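Glyoxylate-induced Protein (Pseudomonas aeruginosa, PDB 1SQ4) is of uncertain function, built as a double beta barrel of two cupin domains, and may act as a ureidoglycine aminohydrolase like its relatives. Local coordinates at residues Pro47-Met52 and Tyr126-Thr131; Val93-Glu98 and Val193-Phe198; Leu103-Gln108 and Pro154-Thr159. All blocks are in the same frame, centred on the assembly; numbering follows the deposited sequence.

Interaction 1: residues Pro47-Met52 and Tyr126-Thr131; sequences PFWDNM and YKVRNT
D50 and R129 meet through a salt bridge in which a single carboxylate oxygen does the work. OD2 of D50 takes the N-H of R129 NH2 at 3.3 Å, on its anti lone pair, and the bond is fairly straight at 154°. NH1 of R129 adds a weak second bond to the same OD2, so the oxygen sits at the guanidinium edge, almost in its plane. The carboxylate and guanidinium planes are only 11° apart. The arginine gets there by leaving the backbone with CG opposite its N and then bending twice, at chi2 and chi3. NH2 also donates to the carbonyl O of N78, which gives it a partner within the chain besides D50, while D82 makes a long, weak ion pair with NH1.

The other half of the contact is apolar. CG2 of V128 approaches the benzo carbons of W49 obliquely, 3.4 Å from CH2 and equally near CZ3. The SE-methyl CE of M52, a selenomethionine, lies over one face of the same indole, and P84 also touches the W49 side chain.

The two segments are not paired strands: strand 79-81 runs in the gap, with G80 bonded to the D50 backbone and S81 to that of V128. Side chains reaching over it tie the loop before strand 52-57 of the six-stranded sheet to strand 126-129 of the four-stranded sheet in the first cupin barrel. An exposed carboxylate, its bridge probably softened by solvent, thus shares an arginine with N78 O, beside an apolar touch made by the buried V128.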
loop_
_atom_site.group_PDB
_atom_site.type_symbol
_atom_site.label_atom_id
_atom_site.label_comp_id
_atom_site.label_asym_id
_atom_site.label_seq_id
_atom_site.Cartn_x
_atom_site.Cartn_y
_atom_site.Cartn_z
ATOM N N PRO A 47 -39.706 18.477 -1.155
ATOM C CA PRO A 47 -40.840 19.396 -1.095
ATOM C C PRO A 47 -42.102 18.708 -1.510
ATOM O O PRO A 47 -42.080 17.816 -2.358
ATOM C CB PRO A 47 -40.470 20.476 -2.098
ATOM C CG PRO A 47 -39.006 20.534 -2.001
ATOM C CD PRO A 47 -38.619 19.053 -1.960
ATOM N N PHE A 48 -43.203 19.126 -0.909
ATOM C CA PHE A 48 -44.492 18.584 -1.272
ATOM C C PHE A 48 -44.707 17.128 -0.851
ATOM O O PHE A 48 -45.519 16.415 -1.446
ATOM C CB PHE A 48 -44.666 18.736 -2.788
ATOM C CG PHE A 48 -44.339 20.126 -3.303
ATOM C CD1 PHE A 48 -45.000 21.247 -2.790
ATOM C CD2 PHE A 48 -43.385 20.320 -4.303
ATOM C CE1 PHE A 48 -44.728 22.529 -3.272
ATOM C CE2 PHE A 48 -43.109 21.605 -4.790
ATOM C CZ PHE A 48 -43.781 22.714 -4.270
ATOM N N TRP A 49 -43.984 16.662 0.160
ATOM C CA TRP A 49 -44.193 15.290 0.607
ATOM C C TRP A 49 -44.664 15.248 2.054
ATOM O O TRP A 49 -44.028 15.820 2.939
ATOM C CB TRP A 49 -42.919 14.448 0.445
ATOM C CG TRP A 49 -42.612 14.031 -0.978
ATOM C CD1 TRP A 49 -42.035 14.795 -1.953
ATOM C CD2 TRP A 49 -42.862 12.750 -1.571
ATOM N NE1 TRP A 49 -41.908 14.065 -3.116
ATOM C CE2 TRP A 49 -42.410 12.807 -2.907
ATOM C CE3 TRP A 49 -43.427 11.558 -1.100
ATOM C CZ2 TRP A 49 -42.502 11.717 -3.784
ATOM C CZ3 TRP A 49 -43.520 10.467 -1.974
ATOM C CH2 TRP A 49 -43.058 10.560 -3.303
ATOM N N ASP A 50 -45.789 14.575 2.281
ATOM C CA ASP A 50 -46.352 14.445 3.620
ATOM C C ASP A 50 -45.938 13.126 4.241
ATOM O O ASP A 50 -45.994 12.077 3.595
ATOM C CB ASP A 50 -47.879 14.498 3.574
ATOM C CG ASP A 50 -48.393 15.522 2.592
ATOM O OD1 ASP A 50 -48.092 16.724 2.784
ATOM O OD2 ASP A 50 -49.092 15.123 1.631
ATOM N N ASN A 51 -45.535 13.199 5.504
ATOM C CA ASN A 51 -45.114 12.042 6.279
ATOM C C ASN A 51 -44.129 11.158 5.544
ATOM O O ASN A 51 -44.300 9.947 5.468
ATOM C CB ASN A 51 -46.341 11.231 6.702
ATOM C CG ASN A 51 -47.334 12.069 7.477
ATOM O OD1 ASN A 51 -46.947 12.845 8.354
ATOM N ND2 ASN A 51 -48.619 11.919 7.165
HETATM N N MSE A 52 -43.075 11.770 5.030
HETATM C CA MSE A 52 -42.077 11.033 4.282
HETATM C C MSE A 52 -40.644 11.218 4.769
HETATM O O MSE A 52 -40.230 12.317 5.136
HETATM C CB MSE A 52 -42.170 11.439 2.816
HETATM C CG MSE A 52 -41.231 10.687 1.872
HETATM SE SE MSE A 52 -39.420 11.326 1.731
HETATM C CE MSE A 52 -39.542 12.252 0.015
ATOM N N TYR A 126 -48.262 11.634 -12.166
ATOM C CA TYR A 126 -48.591 10.538 -11.283
ATOM C C TYR A 126 -48.553 11.028 -9.863
ATOM O O TYR A 126 -48.193 12.173 -9.602
ATOM C CB TYR A 126 -47.576 9.409 -11.438
ATOM C CG TYR A 126 -46.229 9.648 -10.777
ATOM C CD1 TYR A 126 -45.243 10.421 -11.397
ATOM C CD2 TYR A 126 -45.919 9.047 -9.555
ATOM C CE1 TYR A 126 -43.972 10.577 -10.824
ATOM C CE2 TYR A 126 -44.658 9.198 -8.971
ATOM C CZ TYR A 126 -43.690 9.961 -9.615
ATOM O OH TYR A 126 -42.441 10.078 -9.049
ATOM N N LYS A 127 -48.931 10.162 -8.939
ATOM C CA LYS A 127 -48.870 10.530 -7.542
ATOM C C LYS A 127 -48.912 9.291 -6.690
ATOM O O LYS A 127 -49.430 8.267 -7.118
ATOM C CB LYS A 127 -49.974 11.530 -7.191
ATOM C CG LYS A 127 -51.348 11.235 -7.743
ATOM C CD LYS A 127 -52.220 12.461 -7.599
ATOM C CE LYS A 127 -53.628 12.182 -8.062
ATOM N NZ LYS A 127 -54.542 13.330 -7.773
ATOM N N VAL A 128 -48.317 9.376 -5.504
ATOM C CA VAL A 128 -48.243 8.234 -4.600
ATOM C C VAL A 128 -48.838 8.519 -3.234
ATOM O O VAL A 128 -48.675 9.603 -2.676
ATOM C CB VAL A 128 -46.767 7.770 -4.388
ATOM C CG1 VAL A 128 -46.138 7.405 -5.707
ATOM C CG2 VAL A 128 -45.968 8.859 -3.722
ATOM N N ARG A 129 -49.516 7.536 -2.674
ATOM C CA ARG A 129 -50.111 7.756 -1.380
ATOM C C ARG A 129 -50.151 6.449 -0.604
ATOM O O ARG A 129 -50.250 5.365 -1.192
ATOM C CB ARG A 129 -51.519 8.345 -1.572
ATOM C CG ARG A 129 -52.270 8.679 -0.295
ATOM C CD ARG A 129 -51.590 9.776 0.508
ATOM N NE ARG A 129 -51.556 11.055 -0.198
ATOM C CZ ARG A 129 -50.919 12.131 0.252
ATOM N NH1 ARG A 129 -50.933 13.253 -0.450
ATOM N NH2 ARG A 129 -50.256 12.084 1.399
ATOM N N ASN A 130 -50.036 6.554 0.717
ATOM C CA ASN A 130 -50.088 5.380 1.579
ATOM C C ASN A 130 -51.468 5.381 2.236
ATOM O O ASN A 130 -51.683 6.066 3.251
ATOM C CB ASN A 130 -48.998 5.441 2.655
ATOM C CG ASN A 130 -49.022 4.230 3.574
ATOM O OD1 ASN A 130 -48.249 4.142 4.534
ATOM N ND2 ASN A 130 -49.922 3.285 3.284
ATOM N N THR A 131 -52.398 4.621 1.647
ATOM C CA THR A 131 -53.770 4.544 2.152
ATOM C C THR A 131 -53.973 3.512 3.242
ATOM O O THR A 131 -55.098 3.318 3.676
ATOM C CB THR A 131 -54.799 4.225 1.032
ATOM O OG1 THR A 131 -54.511 2.947 0.460
ATOM C CG2 THR A 131 -54.772 5.276 -0.058
#

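Interaction 2: residues Val93-Glu98 and Val193-Phe198; sequences VLFVVE and VNIVNF
V193, hydrogen-bonded through its carbonyl O to the hydroxyl of Y117, faces V93 across the middle of the chain. That bond ties strand 191-198 to strand 116-120, in the sheet that also holds V93; the direct touch between the two segments is purely apolar. The valines reach toward each other tip to tip, with CG2 of V93 3.5 Å from CG2 of V193. Each valine, with CG1 anti to its N (chi1 173° and -177°) and CG2 anti to the carbonyl carbon, presents both methyls to the other, and CG1 of V93 lies 4.0 Å from CG1 of V193 beside the CG2 pair. I141, L261 and Y263 pack around V193 as well.

Two residues further along, the strands have moved apart and longer side chains bridge the gap. CD1 of I195 lies 4.1 Å from CZ of F95 and almost as close to CE1; the two side chains cross at about a right angle, the methyl coming obliquely to the ring.

Beyond the touching pairs, the polar groups find their own partners. E98 OE1 is held by R137 and by H10, at the classic beta bulge where V97 and E98 both face R137. N197 is bonded to R259 and S177.

Four buried hydrocarbon side chains thus join two sheets, one from each cupin barrel. Between the segments the contact rests on apolar packing, while the nearby Y117 hydroxyl supplies a hydrogen bond between the sheets.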
loop_
_atom_site.group_PDB
_atom_site.type_symbol
_atom_site.label_atom_id
_atom_site.label_comp_id
_atom_site.label_asym_id
_atom_site.label_seq_id
_atom_site.Cartn_x
_atom_site.Cartn_y
_atom_site.Cartn_z
ATOM N N VAL A 93 -38.537 4.423 -11.675
ATOM C CA VAL A 93 -38.919 3.048 -11.453
ATOM C C VAL A 93 -39.195 2.945 -9.956
ATOM O O VAL A 93 -38.332 3.256 -9.127
ATOM C CB VAL A 93 -37.802 2.063 -11.833
ATOM C CG1 VAL A 93 -38.198 0.660 -11.421
ATOM C CG2 VAL A 93 -37.547 2.115 -13.327
ATOM N N LEU A 94 -40.411 2.543 -9.614
ATOM C CA LEU A 94 -40.805 2.389 -8.220
ATOM C C LEU A 94 -40.848 0.906 -7.912
ATOM O O LEU A 94 -41.420 0.113 -8.666
ATOM C CB LEU A 94 -42.183 3.024 -7.979
ATOM C CG LEU A 94 -42.299 4.420 -7.349
ATOM C CD1 LEU A 94 -41.330 5.394 -7.973
ATOM C CD2 LEU A 94 -43.725 4.912 -7.506
ATOM N N PHE A 95 -40.234 0.530 -6.799
ATOM C CA PHE A 95 -40.193 -0.862 -6.399
ATOM C C PHE A 95 -40.479 -0.993 -4.917
ATOM O O PHE A 95 -39.598 -0.761 -4.085
ATOM C CB PHE A 95 -38.818 -1.446 -6.697
ATOM C CG PHE A 95 -38.696 -2.890 -6.349
ATOM C CD1 PHE A 95 -39.400 -3.846 -7.071
ATOM C CD2 PHE A 95 -37.917 -3.295 -5.271
ATOM C CE1 PHE A 95 -39.325 -5.181 -6.725
ATOM C CE2 PHE A 95 -37.838 -4.636 -4.920
ATOM C CZ PHE A 95 -38.545 -5.582 -5.642
ATOM N N VAL A 96 -41.698 -1.389 -4.578
ATOM C CA VAL A 96 -42.057 -1.514 -3.175
ATOM C C VAL A 96 -41.491 -2.770 -2.525
ATOM O O VAL A 96 -41.592 -3.867 -3.070
ATOM C CB VAL A 96 -43.581 -1.470 -3.006
ATOM C CG1 VAL A 96 -44.206 -2.476 -3.921
ATOM C CG2 VAL A 96 -43.959 -1.743 -1.557
ATOM N N VAL A 97 -40.892 -2.590 -1.352
ATOM C CA VAL A 97 -40.301 -3.701 -0.622
ATOM C C VAL A 97 -41.047 -4.045 0.662
ATOM O O VAL A 97 -40.881 -5.133 1.209
ATOM C CB VAL A 97 -38.824 -3.426 -0.273
ATOM C CG1 VAL A 97 -38.002 -3.361 -1.538
ATOM C CG2 VAL A 97 -38.703 -2.136 0.509
ATOM N N GLU A 98 -41.870 -3.129 1.153
ATOM C CA GLU A 98 -42.614 -3.406 2.368
ATOM C C GLU A 98 -43.819 -2.512 2.421
ATOM O O GLU A 98 -43.725 -1.315 2.146
ATOM C CB GLU A 98 -41.749 -3.158 3.587
ATOM C CG GLU A 98 -42.284 -3.732 4.868
ATOM C CD GLU A 98 -41.324 -3.489 6.001
ATOM O OE1 GLU A 98 -41.415 -2.416 6.630
ATOM O OE2 GLU A 98 -40.451 -4.353 6.241
ATOM N N VAL A 193 -33.920 -1.813 -15.035
ATOM C CA VAL A 193 -33.869 -2.013 -13.596
ATOM C C VAL A 193 -34.393 -3.437 -13.450
ATOM O O VAL A 193 -35.601 -3.670 -13.515
ATOM C CB VAL A 193 -34.808 -1.031 -12.842
ATOM C CG1 VAL A 193 -34.667 -1.217 -11.345
ATOM C CG2 VAL A 193 -34.480 0.401 -13.208
ATOM N N ASN A 194 -33.483 -4.395 -13.300
ATOM C CA ASN A 194 -33.872 -5.805 -13.156
ATOM C C ASN A 194 -33.456 -6.325 -11.789
ATOM O O ASN A 194 -32.977 -5.571 -10.950
ATOM C CB ASN A 194 -33.194 -6.681 -14.214
ATOM C CG ASN A 194 -33.202 -6.053 -15.596
ATOM O OD1 ASN A 194 -34.262 -5.703 -16.134
ATOM N ND2 ASN A 194 -32.017 -5.922 -16.189
ATOM N N ILE A 195 -33.658 -7.620 -11.576
ATOM C CA ILE A 195 -33.268 -8.269 -10.340
ATOM C C ILE A 195 -32.476 -9.504 -10.727
ATOM O O ILE A 195 -32.966 -10.357 -11.466
ATOM C CB ILE A 195 -34.468 -8.707 -9.508
ATOM C CG1 ILE A 195 -35.393 -7.523 -9.273
ATOM C CG2 ILE A 195 -33.980 -9.271 -8.158
ATOM C CD1 ILE A 195 -36.612 -7.867 -8.447
ATOM N N VAL A 196 -31.239 -9.584 -10.248
ATOM C CA VAL A 196 -30.386 -10.719 -10.553
ATOM C C VAL A 196 -30.610 -11.772 -9.467
ATOM O O VAL A 196 -30.527 -11.473 -8.282
ATOM C CB VAL A 196 -28.922 -10.284 -10.581
ATOM C CG1 VAL A 196 -28.037 -11.437 -11.023
ATOM C CG2 VAL A 196 -28.772 -9.096 -11.504
ATOM N N ASN A 197 -30.906 -12.998 -9.885
ATOM C CA ASN A 197 -31.161 -14.087 -8.958
ATOM C C ASN A 197 -30.078 -15.158 -8.955
ATOM O O ASN A 197 -29.751 -15.729 -10.000
ATOM C CB ASN A 197 -32.478 -14.761 -9.296
ATOM C CG ASN A 197 -33.543 -13.786 -9.675
ATOM O OD1 ASN A 197 -33.884 -12.888 -8.908
ATOM N ND2 ASN A 197 -34.082 -13.951 -10.869
ATOM N N PHE A 198 -29.547 -15.432 -7.767
ATOM C CA PHE A 198 -28.520 -16.450 -7.579
ATOM C C PHE A 198 -29.031 -17.547 -6.647
ATOM O O PHE A 198 -29.373 -17.289 -5.489
ATOM C CB PHE A 198 -27.251 -15.861 -6.959
ATOM C CG PHE A 198 -26.439 -15.018 -7.896
ATOM C CD1 PHE A 198 -26.675 -13.651 -8.011
ATOM C CD2 PHE A 198 -25.429 -15.589 -8.658
ATOM C CE1 PHE A 198 -25.905 -12.861 -8.866
ATOM C CE2 PHE A 198 -24.652 -14.813 -9.517
ATOM C CZ PHE A 198 -24.893 -13.447 -9.621
#

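Interaction 3: residues Leu103-Gln108 and Pro154-Thr159; sequences LTLQGQ and PEAFVT
L105 and A156 make the closest touch here: CD2 of the leucine is 3.5 Å from CB of the alanine, with CG of L105 at 4.1 Å behind it. The leucine leaves its backbone with CG opposite N (chi1 -176°), which carries the isobutyl end across to the small methyl. Next to it, CD2 of L103 approaches CG2 of V158 more loosely, at 4.4 Å. Q106 closes the outer end with its amide NE2 beside the same A156 methyl, 4.3 Å away, a simple van der Waals touch at the exposed side.

Strand alternation sets the spacing of L103, L105 and V158. The two leucines lie on the same side of strand 101-105; V158 points back at them, as does A156 just before strand 157-160, while F157 between them turns away and rests on V182. The touching parts run 145° apart, roughly antiparallel, but share no backbone bonds.

In the second shell, L103 also packs on A118 and V128, and L105 on I120 and Y126, so both leucines are buried; A156 sits against P121. Backbone bonds from F157 to F119 and from T159 to Y117 fix strand 157-160 beside strand 116-120. On the other side, L105 N bonds to Q108 O at 2.9 Å, Q108 N returns a weak bond to L105 O, and Q106 and G107 both adopt left-handed backbone angles.

This is a beta hairpin with a two-residue loop, Q106-G107, linking strands 101-105 and 109-112; its leucines pack against A156 and V158 at strand 157-160, outermost in the six-stranded sheet within this chain, between the two facing sheets of a cupin barrel.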
loop_
_atom_site.group_PDB
_atom_site.type_symbol
_atom_site.label_atom_id
_atom_site.label_comp_id
_atom_site.label_asym_id
_atom_site.label_seq_id
_atom_site.Cartn_x
_atom_site.Cartn_y
_atom_site.Cartn_z
ATOM N N LEU A 103 -50.399 3.982 -6.207
ATOM C CA LEU A 103 -49.877 4.807 -7.297
ATOM C C LEU A 103 -50.941 5.147 -8.328
ATOM O O LEU A 103 -51.650 4.272 -8.822
ATOM C CB LEU A 103 -48.728 4.087 -8.018
ATOM C CG LEU A 103 -48.215 4.728 -9.318
ATOM C CD1 LEU A 103 -47.539 6.036 -8.991
ATOM C CD2 LEU A 103 -47.254 3.804 -10.025
ATOM N N THR A 104 -51.044 6.427 -8.653
ATOM C CA THR A 104 -51.989 6.872 -9.659
ATOM C C THR A 104 -51.108 7.267 -10.837
ATOM O O THR A 104 -50.478 8.327 -10.835
ATOM C CB THR A 104 -52.808 8.071 -9.161
ATOM O OG1 THR A 104 -53.570 7.676 -8.018
ATOM C CG2 THR A 104 -53.747 8.559 -10.231
ATOM N N LEU A 105 -51.043 6.392 -11.832
ATOM C CA LEU A 105 -50.211 6.636 -12.990
ATOM C C LEU A 105 -51.020 6.578 -14.266
ATOM O O LEU A 105 -51.712 5.596 -14.530
ATOM C CB LEU A 105 -49.087 5.601 -13.037
ATOM C CG LEU A 105 -48.047 5.771 -14.141
ATOM C CD1 LEU A 105 -47.341 7.083 -13.939
ATOM C CD2 LEU A 105 -47.053 4.617 -14.125
ATOM N N GLN A 106 -50.929 7.639 -15.062
ATOM C CA GLN A 106 -51.653 7.691 -16.322
ATOM C C GLN A 106 -53.135 7.447 -16.099
ATOM O O GLN A 106 -53.730 6.558 -16.715
ATOM C CB GLN A 106 -51.107 6.630 -17.286
ATOM C CG GLN A 106 -50.519 7.217 -18.558
ATOM C CD GLN A 106 -49.302 8.092 -18.276
ATOM O OE1 GLN A 106 -49.337 8.979 -17.413
ATOM N NE2 GLN A 106 -48.225 7.857 -19.020
ATOM N N GLY A 107 -53.719 8.238 -15.209
ATOM C CA GLY A 107 -55.131 8.105 -14.908
ATOM C C GLY A 107 -55.552 6.686 -14.585
ATOM O O GLY A 107 -56.643 6.258 -14.965
ATOM N N GLN A 108 -54.683 5.960 -13.885
ATOM C CA GLN A 108 -54.951 4.582 -13.490
ATOM C C GLN A 108 -54.386 4.354 -12.095
ATOM O O GLN A 108 -53.185 4.494 -11.887
ATOM C CB GLN A 108 -54.291 3.614 -14.472
ATOM C CG GLN A 108 -54.538 2.146 -14.142
ATOM C CD GLN A 108 -55.757 1.582 -14.848
ATOM O OE1 GLN A 108 -56.775 2.257 -14.979
ATOM N NE2 GLN A 108 -55.663 0.333 -15.294
ATOM N N PRO A 154 -41.044 5.754 -23.885
ATOM C CA PRO A 154 -41.499 4.467 -23.367
ATOM C C PRO A 154 -42.816 4.644 -22.639
ATOM O O PRO A 154 -43.058 5.683 -22.020
ATOM C CB PRO A 154 -40.363 4.049 -22.446
ATOM C CG PRO A 154 -39.853 5.352 -21.947
ATOM C CD PRO A 154 -39.843 6.216 -23.181
ATOM N N GLU A 155 -43.683 3.642 -22.736
ATOM C CA GLU A 155 -44.987 3.707 -22.079
ATOM C C GLU A 155 -44.910 3.103 -20.691
ATOM O O GLU A 155 -44.186 2.138 -20.467
ATOM C CB GLU A 155 -46.046 2.986 -22.919
ATOM C CG GLU A 155 -46.628 3.857 -24.038
ATOM C CD GLU A 155 -47.240 3.041 -25.164
ATOM O OE1 GLU A 155 -46.556 2.121 -25.680
ATOM O OE2 GLU A 155 -48.399 3.326 -25.551
ATOM N N ALA A 156 -45.650 3.700 -19.764
ATOM C CA ALA A 156 -45.691 3.247 -18.385
ATOM C C ALA A 156 -46.301 1.867 -18.281
ATOM O O ALA A 156 -46.853 1.340 -19.240
ATOM C CB ALA A 156 -46.497 4.207 -17.546
ATOM N N PHE A 157 -46.179 1.280 -17.101
ATOM C CA PHE A 157 -46.737 -0.025 -16.836
ATOM C C PHE A 157 -46.441 -0.382 -15.389
ATOM O O PHE A 157 -45.510 0.153 -14.785
ATOM C CB PHE A 157 -46.170 -1.058 -17.820
ATOM C CG PHE A 157 -44.688 -1.233 -17.747
ATOM C CD1 PHE A 157 -44.131 -2.063 -16.787
ATOM C CD2 PHE A 157 -43.846 -0.559 -18.625
ATOM C CE1 PHE A 157 -42.763 -2.229 -16.700
ATOM C CE2 PHE A 157 -42.467 -0.716 -18.549
ATOM C CZ PHE A 157 -41.928 -1.550 -17.580
ATOM N N VAL A 158 -47.277 -1.249 -14.829
ATOM C CA VAL A 158 -47.151 -1.690 -13.446
ATOM C C VAL A 158 -47.303 -3.208 -13.431
ATOM O O VAL A 158 -48.048 -3.780 -14.237
ATOM C CB VAL A 158 -48.247 -1.064 -12.559
ATOM C CG1 VAL A 158 -48.049 -1.468 -11.101
ATOM C CG2 VAL A 158 -48.227 0.447 -12.701
ATOM N N THR A 159 -46.594 -3.852 -12.509
ATOM C CA THR A 159 -46.619 -5.296 -12.401
ATOM C C THR A 159 -45.880 -5.692 -11.127
ATOM O O THR A 159 -45.514 -4.825 -10.335
ATOM C CB THR A 159 -45.940 -5.928 -13.643
ATOM O OG1 THR A 159 -45.972 -7.359 -13.551
ATOM C CG2 THR A 159 -44.501 -5.450 -13.758
#

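The three contacts meet around the barrel that holds strands 90-98, 101-105 and 126-129. Interactions 1 and 3 share a sheet: strands 126-129 and 101-105 are neighbours in it, with K127 O 2.9 Å from T104 N in a probable hydrogen bond, and their centres are 17 Å apart. L94 connects interaction 2 to both, its CD2 lying 3.9 Å from V128 CG1 and 4.2 Å from L103 CD1. The inner side of strand 90-98, with L94, thus packs within its own barrel, while V93 and F95 on the outer side face the other barrel. Along the chain, interaction 3 is nested inside the loop closed by interaction 2, and interaction 1 crosses both.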